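Local coordinates for protein cytochrome (Paracoccus pantotrophus, PDB 2XTS) that forms the N-terminal heme c part of SoxD, the cytochrome subunit of sulfane dehydrogenase SoxCD, and probably takes electrons from the molybdenum subunit, at residues N121-D126 with V138-A143; P84-V89 with F116-N121; D91-S96 with D108-I113. One frame throughout, in Å; residues are numbered along the deposited sequence.

Overall arrangement
Contacts 2 and 3 both join helix 86-96 to helix 107-120, with contact 3 nested inside the loop that contact 2 closes and their centres about 11 Å apart. Contact 3 lies against the heme c: Tyr92, Val93 and Ile113 belong to its pocket, and Met97, an axial ligand of the iron, directly follows helix 86-96. Contact 2 is one step back, with the side chain of Leu117 about 5 Å from the heme at nearest atoms. Contact 1 shares Asn121 with contact 2, centre to centre about 7 Å away, and packs the loops beyond helix 107-120 against its last turn; there the side chain of Leu140 is about 10 Å from the heme at nearest atoms.

Contact 1: N121-D126 with V138-A143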
loop_
_atom_site.group_PDB
_atom_site.type_symbol
_atom_site.label_atom_id
_atom_site.label_comp_id
_atom_site.label_asym_id
_atom_site.label_seq_id
_atom_site.Cartn_x
_atom_site.Cartn_y
_atom_site.Cartn_z
ATOM N N ASN D 121 18.870 -0.444 -45.879
ATOM C CA ASN D 121 19.220 0.918 -45.492
ATOM C C ASN D 121 20.250 1.539 -46.435
ATOM O O ASN D 121 20.735 2.627 -46.184
ATOM C CB ASN D 121 19.744 0.929 -44.043
ATOM C CG ASN D 121 18.631 0.981 -43.039
ATOM O OD1 ASN D 121 18.106 2.061 -42.764
ATOM N ND2 ASN D 121 18.267 -0.171 -42.471
ATOM N N GLY D 122 20.579 0.848 -47.518
ATOM C CA GLY D 122 21.454 1.407 -48.542
ATOM C C GLY D 122 22.906 1.464 -48.141
ATOM O O GLY D 122 23.683 2.256 -48.703
ATOM N N LEU D 123 23.303 0.611 -47.196
ATOM C CA LEU D 123 24.644 0.696 -46.602
ATOM C C LEU D 123 25.651 -0.328 -47.131
ATOM O O LEU D 123 26.864 -0.187 -46.905
ATOM C CB LEU D 123 24.560 0.591 -45.079
ATOM C CG LEU D 123 23.735 1.699 -44.435
ATOM C CD1 LEU D 123 23.533 1.387 -42.936
ATOM C CD2 LEU D 123 24.347 3.087 -44.664
ATOM N N VAL D 124 25.138 -1.385 -47.763
ATOM C CA VAL D 124 25.958 -2.396 -48.419
ATOM C C VAL D 124 25.263 -2.792 -49.717
ATOM O O VAL D 124 24.064 -2.524 -49.891
ATOM C CB VAL D 124 26.167 -3.647 -47.515
ATOM C CG1 VAL D 124 26.845 -3.287 -46.196
ATOM C CG2 VAL D 124 24.866 -4.383 -47.268
ATOM N N GLU D 125 26.014 -3.429 -50.619
ATOM C CA GLU D 125 25.459 -3.956 -51.856
ATOM C C GLU D 125 24.793 -5.311 -51.613
ATOM O O GLU D 125 24.969 -5.949 -50.553
ATOM C CB GLU D 125 26.547 -4.089 -52.932
ATOM C CG GLU D 125 27.274 -2.789 -53.270
ATOM C CD GLU D 125 26.346 -1.698 -53.782
ATOM O OE1 GLU D 125 25.361 -2.013 -54.472
ATOM O OE2 GLU D 125 26.596 -0.507 -53.481
ATOM N N ASP D 126 24.067 -5.790 -52.615
ATOM C CA ASP D 126 23.222 -6.985 -52.453
ATOM C C ASP D 126 23.982 -8.301 -52.403
ATOM O O ASP D 126 23.374 -9.341 -52.219
ATOM C CB ASP D 126 22.102 -7.059 -53.512
ATOM C CG ASP D 126 22.610 -7.170 -54.937
ATOM O OD1 ASP D 126 23.811 -7.427 -55.178
ATOM O OD2 ASP D 126 21.748 -7.009 -55.828
ATOM N N VAL D 138 31.840 -2.438 -39.959
ATOM C CA VAL D 138 30.653 -1.679 -40.348
ATOM C C VAL D 138 30.449 -0.514 -39.398
ATOM O O VAL D 138 30.451 -0.704 -38.172
ATOM C CB VAL D 138 29.397 -2.565 -40.377
ATOM C CG1 VAL D 138 28.147 -1.703 -40.705
ATOM C CG2 VAL D 138 29.577 -3.723 -41.366
ATOM N N VAL D 139 30.319 0.684 -39.960
ATOM C CA VAL D 139 30.094 1.899 -39.185
ATOM C C VAL D 139 28.786 2.473 -39.691
ATOM O O VAL D 139 28.646 2.729 -40.879
ATOM C CB VAL D 139 31.254 2.911 -39.347
ATOM C CG1 VAL D 139 30.970 4.181 -38.557
ATOM C CG2 VAL D 139 32.574 2.285 -38.910
ATOM N N LEU D 140 27.823 2.651 -38.794
ATOM C CA LEU D 140 26.531 3.192 -39.173
ATOM C C LEU D 140 26.584 4.708 -39.332
ATOM O O LEU D 140 27.401 5.383 -38.673
ATOM C CB LEU D 140 25.458 2.802 -38.140
ATOM C CG LEU D 140 25.136 1.311 -38.039
ATOM C CD1 LEU D 140 23.970 1.096 -37.095
ATOM C CD2 LEU D 140 24.862 0.701 -39.423
ATOM N N PRO D 141 25.683 5.258 -40.168
ATOM C CA PRO D 141 25.715 6.690 -40.419
ATOM C C PRO D 141 25.692 7.563 -39.163
ATOM O O PRO D 141 26.352 8.598 -39.125
ATOM C CB PRO D 141 24.448 6.915 -41.250
ATOM C CG PRO D 141 24.353 5.671 -42.061
ATOM C CD PRO D 141 24.765 4.570 -41.094
ATOM N N ASN D 142 24.879 7.195 -38.171
ATOM C CA ASN D 142 24.724 8.015 -36.971
ATOM C C ASN D 142 25.594 7.567 -35.788
ATOM O O ASN D 142 25.263 7.850 -34.629
ATOM C CB ASN D 142 23.253 8.100 -36.555
ATOM C CG ASN D 142 22.930 9.356 -35.798
ATOM O OD1 ASN D 142 23.446 10.417 -36.131
ATOM N ND2 ASN D 142 22.024 9.273 -34.844
ATOM N N ALA D 143 26.693 6.869 -36.075
ATOM C CA ALA D 143 27.633 6.434 -35.041
ATOM C C ALA D 143 28.073 7.537 -34.097
ATOM O O ALA D 143 28.317 7.278 -32.927
ATOM C CB ALA D 143 28.865 5.816 -35.691
#
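Leu123 meets Leu140 and Pro141 where two irregular pieces of chain, 121-126 and 138-143, come together; the nearest backbone approach is from Leu123 CA to Leu140 CA, 8.1 Å. What touches is entirely apolar. Leu123 supplies the largest share of the buried surface and spends its two methyls on different tasks. Its CD1 lies 3.8 Å from Leu140 CD2, the two leucine side chains crossing at about a right angle. Its CD2 comes up against the proline ring, 3.7 Å from Pro141 CG. The fork straddles the next ring carbon too, since Pro141 CD is 3.9 Å from both Leu123 CD1 and Leu123 CD2. In Leu123, CG anti to the carbonyl carbon (chi1 -61°) turns the fork to the proline, with CD1 on the extended branch. Around this, Val124 and Val138 both touch Leu118 of helix 107-120, as Leu123 does, while Leu140 turns inward onto Trp83, a heme-binding residue.

The backbone bonds hold each segment in place separately; none crosses between them. Gly122, with positive phi, is the C-prime residue of a Schellman motif that closes helix 107-120, Leu123 N bonding to Leu118 O and Gly122 N to Tyr119 O, and the turn it makes delivers Leu123 to its partners. In 138-143, a type I beta turn runs from Leu140 to Ala143, closed by Ala143 N on Leu140 O at 3.1 Å, and it holds Pro141 with its ring facing Leu123. Asn142 is tied to Tyr82 O through ND2.

With no polar bond passing between the two segments, the contact rests on apolar burial and van der Waals fit, buried at Leu140 and exposed at Pro141. A helix end sets one side of it and a type I turn the other.

Contact 2: P84-V89 with F116-N121; sequences PYLSTV and FLLYSN
Leu86 pairs with Leu118 and Val89 with Leu117 across the start of helix 86-96 and the last turns of helix 107-120, the backbones well separated at 8.9 Å from Leu86 CA to Leu118 CA and 8.7 Å from Val89 CA to Leu117 CA. Branched aliphatic side chains bridge the distance. Leu86 and Leu118 reach toward each other tip to tip: Leu86 CD1 is 3.8 Å from Leu118 CD2, and Leu86 CD2 is 4.0 Å from Leu118 CD1, methyl against methyl on both branches. A CG anti to the backbone N (chi1 -166°) carries the fork of Leu86 over to its partner. Val89 uses one branch, CG1, which meets Leu117 CD1 at 3.8 Å with the side chains crossing at a slant.

The helix end is tightly stitched. Asn121 folds back so that ND2 gives a nearly straight bond (166°) of 2.9 Å to Leu117 O, from the face of that carbonyl opposite to Asn121 N; ND2 also reaches Leu63 O. Ser120 OG bonds Phe116 O at 2.9 Å, likewise from the other face to Ser120 N.

Around this buried seam, Ile79 of helix 79-82 touches both Val89 and Leu117, Phe42 of helix 35-45 backs Leu117, and Thr88 is hydrogen-bonded to Glu238 O of the SoxC chain.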
loop_
_atom_site.group_PDB
_atom_site.type_symbol
_atom_site.label_atom_id
_atom_site.label_comp_id
_atom_site.label_asym_id
_atom_site.label_seq_id
_atom_site.Cartn_x
_atom_site.Cartn_y
_atom_site.Cartn_z
ATOM N N PRO D 84 23.324 4.036 -33.582
ATOM C CA PRO D 84 24.766 4.252 -33.642
ATOM C C PRO D 84 25.603 3.023 -34.028
ATOM O O PRO D 84 26.656 3.193 -34.652
ATOM C CB PRO D 84 25.100 4.735 -32.225
ATOM C CG PRO D 84 24.054 4.069 -31.381
ATOM C CD PRO D 84 22.805 4.038 -32.201
ATOM N N TYR D 85 25.175 1.825 -33.614
ATOM C CA TYR D 85 26.009 0.613 -33.705
ATOM C C TYR D 85 25.269 -0.575 -34.295
ATOM O O TYR D 85 24.107 -0.841 -33.963
ATOM C CB TYR D 85 26.496 0.200 -32.296
ATOM C CG TYR D 85 27.190 1.321 -31.556
ATOM C CD1 TYR D 85 28.354 1.889 -32.070
ATOM C CD2 TYR D 85 26.678 1.852 -30.376
ATOM C CE1 TYR D 85 28.968 2.970 -31.440
ATOM C CE2 TYR D 85 27.306 2.897 -29.731
ATOM C CZ TYR D 85 28.431 3.454 -30.266
ATOM O OH TYR D 85 29.039 4.507 -29.618
ATOM N N LEU D 86 25.987 -1.348 -35.092
ATOM C CA LEU D 86 25.462 -2.577 -35.663
ATOM C C LEU D 86 25.258 -3.645 -34.619
ATOM O O LEU D 86 24.356 -4.464 -34.767
ATOM C CB LEU D 86 26.385 -3.078 -36.779
ATOM C CG LEU D 86 25.779 -4.160 -37.660
ATOM C CD1 LEU D 86 24.578 -3.628 -38.392
ATOM C CD2 LEU D 86 26.803 -4.714 -38.617
ATOM N N SER D 87 26.085 -3.646 -33.580
ATOM C CA SER D 87 25.947 -4.631 -32.524
ATOM C C SER D 87 24.518 -4.729 -32.019
ATOM O O SER D 87 24.001 -5.823 -31.783
ATOM C CB SER D 87 26.868 -4.297 -31.368
ATOM O OG SER D 87 26.674 -2.985 -30.928
ATOM N N THR D 88 23.879 -3.580 -31.838
ATOM C CA THR D 88 22.533 -3.524 -31.282
ATOM C C THR D 88 21.542 -4.243 -32.188
ATOM O O THR D 88 20.585 -4.855 -31.719
ATOM C CB THR D 88 22.111 -2.076 -31.095
ATOM O OG1 THR D 88 23.198 -1.326 -30.534
ATOM C CG2 THR D 88 20.862 -1.958 -30.242
ATOM N N VAL D 89 21.742 -4.120 -33.496
ATOM C CA VAL D 89 20.843 -4.759 -34.457
ATOM C C VAL D 89 20.886 -6.280 -34.287
ATOM O O VAL D 89 19.875 -6.946 -34.122
ATOM C CB VAL D 89 21.196 -4.404 -35.898
ATOM C CG1 VAL D 89 20.202 -5.037 -36.874
ATOM C CG2 VAL D 89 21.218 -2.869 -36.087
ATOM N N PHE D 116 20.856 -8.137 -44.526
ATOM C CA PHE D 116 19.698 -7.641 -45.287
ATOM C C PHE D 116 19.220 -6.264 -44.788
ATOM O O PHE D 116 18.812 -5.420 -45.579
ATOM C CB PHE D 116 18.535 -8.648 -45.209
ATOM C CG PHE D 116 17.286 -8.165 -45.869
ATOM C CD1 PHE D 116 17.223 -8.072 -47.248
ATOM C CD2 PHE D 116 16.189 -7.772 -45.105
ATOM C CE1 PHE D 116 16.099 -7.600 -47.876
ATOM C CE2 PHE D 116 15.045 -7.284 -45.747
ATOM C CZ PHE D 116 15.012 -7.210 -47.135
ATOM N N LEU D 117 19.226 -6.049 -43.475
ATOM C CA LEU D 117 18.851 -4.737 -42.935
ATOM C C LEU D 117 19.870 -3.672 -43.362
ATOM O O LEU D 117 19.505 -2.548 -43.678
ATOM C CB LEU D 117 18.671 -4.800 -41.412
ATOM C CG LEU D 117 17.436 -5.584 -40.954
ATOM C CD1 LEU D 117 17.518 -5.740 -39.453
ATOM C CD2 LEU D 117 16.150 -4.885 -41.378
ATOM N N LEU D 118 21.154 -4.016 -43.387
ATOM C CA LEU D 118 22.147 -3.077 -43.928
ATOM C C LEU D 118 21.821 -2.746 -45.388
ATOM O O LEU D 118 21.853 -1.600 -45.796
ATOM C CB LEU D 118 23.557 -3.644 -43.835
ATOM C CG LEU D 118 24.169 -3.652 -42.447
ATOM C CD1 LEU D 118 25.409 -4.531 -42.406
ATOM C CD2 LEU D 118 24.483 -2.233 -41.969
ATOM N N TYR D 119 21.546 -3.766 -46.190
ATOM C CA TYR D 119 21.225 -3.547 -47.596
ATOM C C TYR D 119 19.967 -2.687 -47.761
ATOM O O TYR D 119 19.921 -1.771 -48.579
ATOM C CB TYR D 119 21.018 -4.894 -48.288
ATOM C CG TYR D 119 20.432 -4.772 -49.678
ATOM C CD1 TYR D 119 21.222 -4.324 -50.727
ATOM C CD2 TYR D 119 19.078 -5.042 -49.925
ATOM C CE1 TYR D 119 20.692 -4.188 -52.003
ATOM C CE2 TYR D 119 18.552 -4.891 -51.188
ATOM C CZ TYR D 119 19.372 -4.465 -52.219
ATOM O OH TYR D 119 18.858 -4.319 -53.475
ATOM N N SER D 120 18.952 -2.961 -46.953
ATOM C CA SER D 120 17.701 -2.233 -47.034
ATOM C C SER D 120 17.844 -0.749 -46.664
ATOM O O SER D 120 17.058 0.103 -47.098
ATOM C CB SER D 120 16.660 -2.895 -46.154
ATOM O OG SER D 120 16.337 -4.199 -46.571
ATOM N N ASN D 121 18.870 -0.444 -45.879
ATOM C CA ASN D 121 19.220 0.918 -45.492
ATOM C C ASN D 121 20.250 1.539 -46.435
ATOM O O ASN D 121 20.735 2.627 -46.184
ATOM C CB ASN D 121 19.744 0.929 -44.043
ATOM C CG ASN D 121 18.631 0.981 -43.039
ATOM O OD1 ASN D 121 18.106 2.061 -42.764
ATOM N ND2 ASN D 121 18.267 -0.171 -42.471
#

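Contact 3: D91-S96 with D108-I113; sequences DYVHRS and DDTYAI. With HEC (heme c), chain U.
His94 sends a side-chain hydrogen bond across two otherwise apolar helix faces: ND1 donates to Thr110 OG1 at 3.0 Å and 171°, with the hydroxyl oxygen lying at the ring edge in the imidazole plane. With chi1 at -169°, CG of His94 lies opposite the main-chain N, and the imidazole extends beside helix 86-96 to the threonine, whose side chain it crosses at about a right angle. Thr110 OG1 is itself hydrogen-bonded to Ser106 O, so the hydroxyl oxygen has two partners, His94 ND1 and Ser106 O. With a leucine here the N-H would be gone, and Thr110 OG1 would probably be left without a donor from helix 86-96, the one polar tie between these segments lost.

Next to this bond the contact is aliphatic. Val93 CG1 comes to 4.3 Å from both Thr110 CG2 and Ile113 CG2, and the heme methyl CMB lies against the valine and the isoleucine, 3.5 Å from Ile113 CG2 and 3.7 Å from Val93 CG1. Tyr92 reaches another part of the porphyrin, its CE2 3.4 Å from C2A of the heme.

The segment axes approach to 9.7 Å at 134° between their directions. Helix 86-96 leading into the methionine ligand Met97, packed on helix 107-120 beside a heme held covalently at Cys46 and axially by His50, is the arrangement of a class I c-type cytochrome.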
loop_
_atom_site.group_PDB
_atom_site.type_symbol
_atom_site.label_atom_id
_atom_site.label_comp_id
_atom_site.label_asym_id
_atom_site.label_seq_id
_atom_site.Cartn_x
_atom_site.Cartn_y
_atom_site.Cartn_z
ATOM N N ASP D 91 22.036 -8.056 -31.785
ATOM C CA ASP D 91 21.651 -8.495 -30.456
ATOM C C ASP D 91 20.149 -8.467 -30.237
ATOM O O ASP D 91 19.579 -9.439 -29.779
ATOM C CB ASP D 91 22.422 -7.596 -29.475
ATOM C CG ASP D 91 22.299 -7.990 -28.023
ATOM O OD1 ASP D 91 21.587 -8.955 -27.689
ATOM O OD2 ASP D 91 22.943 -7.285 -27.210
ATOM N N TYR D 92 19.532 -7.340 -30.546
ATOM C CA TYR D 92 18.119 -7.185 -30.330
ATOM C C TYR D 92 17.336 -8.194 -31.190
ATOM O O TYR D 92 16.384 -8.819 -30.717
ATOM C CB TYR D 92 17.680 -5.749 -30.643
ATOM C CG TYR D 92 16.201 -5.507 -30.435
ATOM C CD1 TYR D 92 15.647 -5.436 -29.143
ATOM C CD2 TYR D 92 15.324 -5.425 -31.504
ATOM C CE1 TYR D 92 14.282 -5.233 -28.957
ATOM C CE2 TYR D 92 13.985 -5.211 -31.290
ATOM C CZ TYR D 92 13.465 -5.123 -30.019
ATOM O OH TYR D 92 12.121 -4.892 -29.884
ATOM N N VAL D 93 17.695 -8.319 -32.469
ATOM C CA VAL D 93 16.993 -9.261 -33.338
ATOM C C VAL D 93 17.103 -10.678 -32.780
ATOM O O VAL D 93 16.126 -11.418 -32.701
ATOM C CB VAL D 93 17.504 -9.171 -34.796
ATOM C CG1 VAL D 93 17.014 -10.350 -35.609
ATOM C CG2 VAL D 93 17.076 -7.855 -35.441
ATOM N N HIS D 94 18.323 -11.065 -32.429
ATOM C CA HIS D 94 18.569 -12.415 -31.947
ATOM C C HIS D 94 17.763 -12.738 -30.684
ATOM O O HIS D 94 17.252 -13.847 -30.530
ATOM C CB HIS D 94 20.076 -12.578 -31.685
ATOM C CG HIS D 94 20.513 -13.982 -31.430
ATOM N ND1 HIS D 94 20.632 -14.911 -32.438
ATOM C CD2 HIS D 94 20.905 -14.602 -30.295
ATOM C CE1 HIS D 94 21.057 -16.057 -31.932
ATOM N NE2 HIS D 94 21.222 -15.897 -30.634
ATOM N N ARG D 95 17.687 -11.770 -29.777
ATOM C CA ARG D 95 17.089 -11.968 -28.455
ATOM C C ARG D 95 15.593 -11.789 -28.395
ATOM O O ARG D 95 14.953 -12.417 -27.569
ATOM C CB ARG D 95 17.766 -11.011 -27.460
ATOM C CG ARG D 95 17.258 -11.083 -26.022
ATOM C CD ARG D 95 17.479 -12.407 -25.324
ATOM N NE ARG D 95 17.086 -12.341 -23.923
ATOM C CZ ARG D 95 15.829 -12.374 -23.506
ATOM N NH1 ARG D 95 14.853 -12.492 -24.381
ATOM N NH2 ARG D 95 15.548 -12.282 -22.211
ATOM N N SER D 96 15.050 -10.945 -29.274
ATOM C CA SER D 96 13.724 -10.376 -29.060
ATOM C C SER D 96 12.786 -10.333 -30.265
ATOM O O SER D 96 11.622 -9.953 -30.112
ATOM C CB SER D 96 13.846 -8.973 -28.448
ATOM O OG SER D 96 14.484 -9.038 -27.181
ATOM N N ASP D 108 23.698 -17.811 -37.585
ATOM C CA ASP D 108 23.830 -17.530 -39.007
ATOM C C ASP D 108 22.625 -16.777 -39.546
ATOM O O ASP D 108 22.772 -15.848 -40.340
ATOM C CB ASP D 108 24.034 -18.815 -39.800
ATOM C CG ASP D 108 25.447 -19.379 -39.685
ATOM O OD1 ASP D 108 26.357 -18.704 -39.152
ATOM O OD2 ASP D 108 25.629 -20.509 -40.190
ATOM N N ASP D 109 21.436 -17.165 -39.116
ATOM C CA ASP D 109 20.219 -16.471 -39.521
ATOM C C ASP D 109 20.292 -14.987 -39.148
ATOM O O ASP D 109 19.855 -14.114 -39.893
ATOM C CB ASP D 109 18.975 -16.997 -38.791
ATOM C CG ASP D 109 18.543 -18.376 -39.193
ATOM O OD1 ASP D 109 18.964 -18.892 -40.257
ATOM O OD2 ASP D 109 17.754 -18.961 -38.400
ATOM N N THR D 110 20.824 -14.713 -37.960
ATOM C CA THR D 110 20.887 -13.340 -37.460
ATOM C C THR D 110 21.903 -12.521 -38.231
ATOM O O THR D 110 21.671 -11.374 -38.575
ATOM C CB THR D 110 21.125 -13.310 -35.933
ATOM O OG1 THR D 110 20.144 -14.125 -35.272
ATOM C CG2 THR D 110 21.005 -11.891 -35.400
ATOM N N TYR D 111 23.035 -13.117 -38.557
ATOM C CA TYR D 111 23.976 -12.426 -39.450
ATOM C C TYR D 111 23.355 -12.104 -40.797
ATOM O O TYR D 111 23.529 -11.013 -41.327
ATOM C CB TYR D 111 25.265 -13.224 -39.676
ATOM C CG TYR D 111 26.269 -13.160 -38.543
ATOM C CD1 TYR D 111 26.849 -11.953 -38.152
ATOM C CD2 TYR D 111 26.625 -14.306 -37.847
ATOM C CE1 TYR D 111 27.785 -11.916 -37.120
ATOM C CE2 TYR D 111 27.535 -14.275 -36.813
ATOM C CZ TYR D 111 28.108 -13.081 -36.450
ATOM O OH TYR D 111 29.011 -13.061 -35.414
ATOM N N ALA D 112 22.654 -13.080 -41.373
ATOM C CA ALA D 112 21.992 -12.871 -42.672
ATOM C C ALA D 112 20.953 -11.752 -42.609
ATOM O O ALA D 112 20.912 -10.877 -43.476
ATOM C CB ALA D 112 21.356 -14.151 -43.165
ATOM N N ILE D 113 20.105 -11.784 -41.588
ATOM C CA ILE D 113 19.083 -10.756 -41.451
ATOM C C ILE D 113 19.732 -9.386 -41.264
ATOM O O ILE D 113 19.282 -8.391 -41.812
ATOM C CB ILE D 113 18.109 -11.076 -40.283
ATOM C CG1 ILE D 113 17.171 -12.213 -40.718
ATOM C CG2 ILE D 113 17.331 -9.829 -39.838
ATOM C CD1 ILE D 113 16.421 -12.814 -39.580
HETATM FE FE HEC U . 10.236 -6.600 -35.196
HETATM C CHA HEC U . 10.863 -3.894 -33.240
HETATM C CHB HEC U . 13.413 -6.534 -36.330
HETATM C CHC HEC U . 9.682 -9.494 -36.825
HETATM C CHD HEC U . 6.946 -6.313 -34.559
HETATM N NA HEC U . 11.813 -5.446 -34.854
HETATM C C1A HEC U . 11.862 -4.318 -34.062
HETATM C C2A HEC U . 13.171 -3.681 -34.190
HETATM C C3A HEC U . 13.888 -4.414 -35.058
HETATM C C4A HEC U . 13.040 -5.529 -35.472
HETATM C CMA HEC U . 15.341 -4.191 -35.513
HETATM C CAA HEC U . 13.596 -2.388 -33.452
HETATM C CBA HEC U . 13.127 -1.135 -34.197
HETATM C CGA HEC U . 13.576 0.150 -33.575
HETATM O O1A HEC U . 13.744 0.197 -32.365
HETATM O O2A HEC U . 13.742 1.100 -34.379
HETATM N NB HEC U . 11.351 -7.794 -36.311
HETATM C C1B HEC U . 12.658 -7.625 -36.658
HETATM C C2B HEC U . 13.108 -8.839 -37.319
HETATM C C3B HEC U . 12.076 -9.646 -37.462
HETATM C C4B HEC U . 10.957 -9.028 -36.819
HETATM C CMB HEC U . 14.531 -8.939 -37.933
HETATM C CAB HEC U . 12.067 -11.045 -38.091
HETATM C CBB HEC U . 13.154 -11.930 -37.432
HETATM N NC HEC U . 8.623 -7.708 -35.619
HETATM C C1C HEC U . 8.574 -8.875 -36.344
HETATM C C2C HEC U . 7.216 -9.322 -36.446
HETATM C C3C HEC U . 6.467 -8.395 -35.853
HETATM C C4C HEC U . 7.337 -7.372 -35.326
HETATM C CMC HEC U . 6.752 -10.575 -37.229
HETATM C CAC HEC U . 4.949 -8.306 -35.742
HETATM C CBC HEC U . 4.102 -9.445 -35.270
HETATM N ND HEC U . 9.123 -5.368 -34.091
HETATM C C1D HEC U . 7.767 -5.465 -33.876
HETATM C C2D HEC U . 7.317 -4.538 -32.894
HETATM C C3D HEC U . 8.522 -3.823 -32.486
HETATM C C4D HEC U . 9.578 -4.343 -33.276
HETATM C CMD HEC U . 5.934 -4.311 -32.306
HETATM C CAD HEC U . 8.589 -2.743 -31.420
HETATM C CBD HEC U . 8.868 -3.399 -30.066
HETATM C CGD HEC U . 8.949 -2.419 -28.943
HETATM O O1D HEC U . 9.011 -1.196 -29.188
HETATM O O2D HEC U . 9.097 -2.881 -27.787
#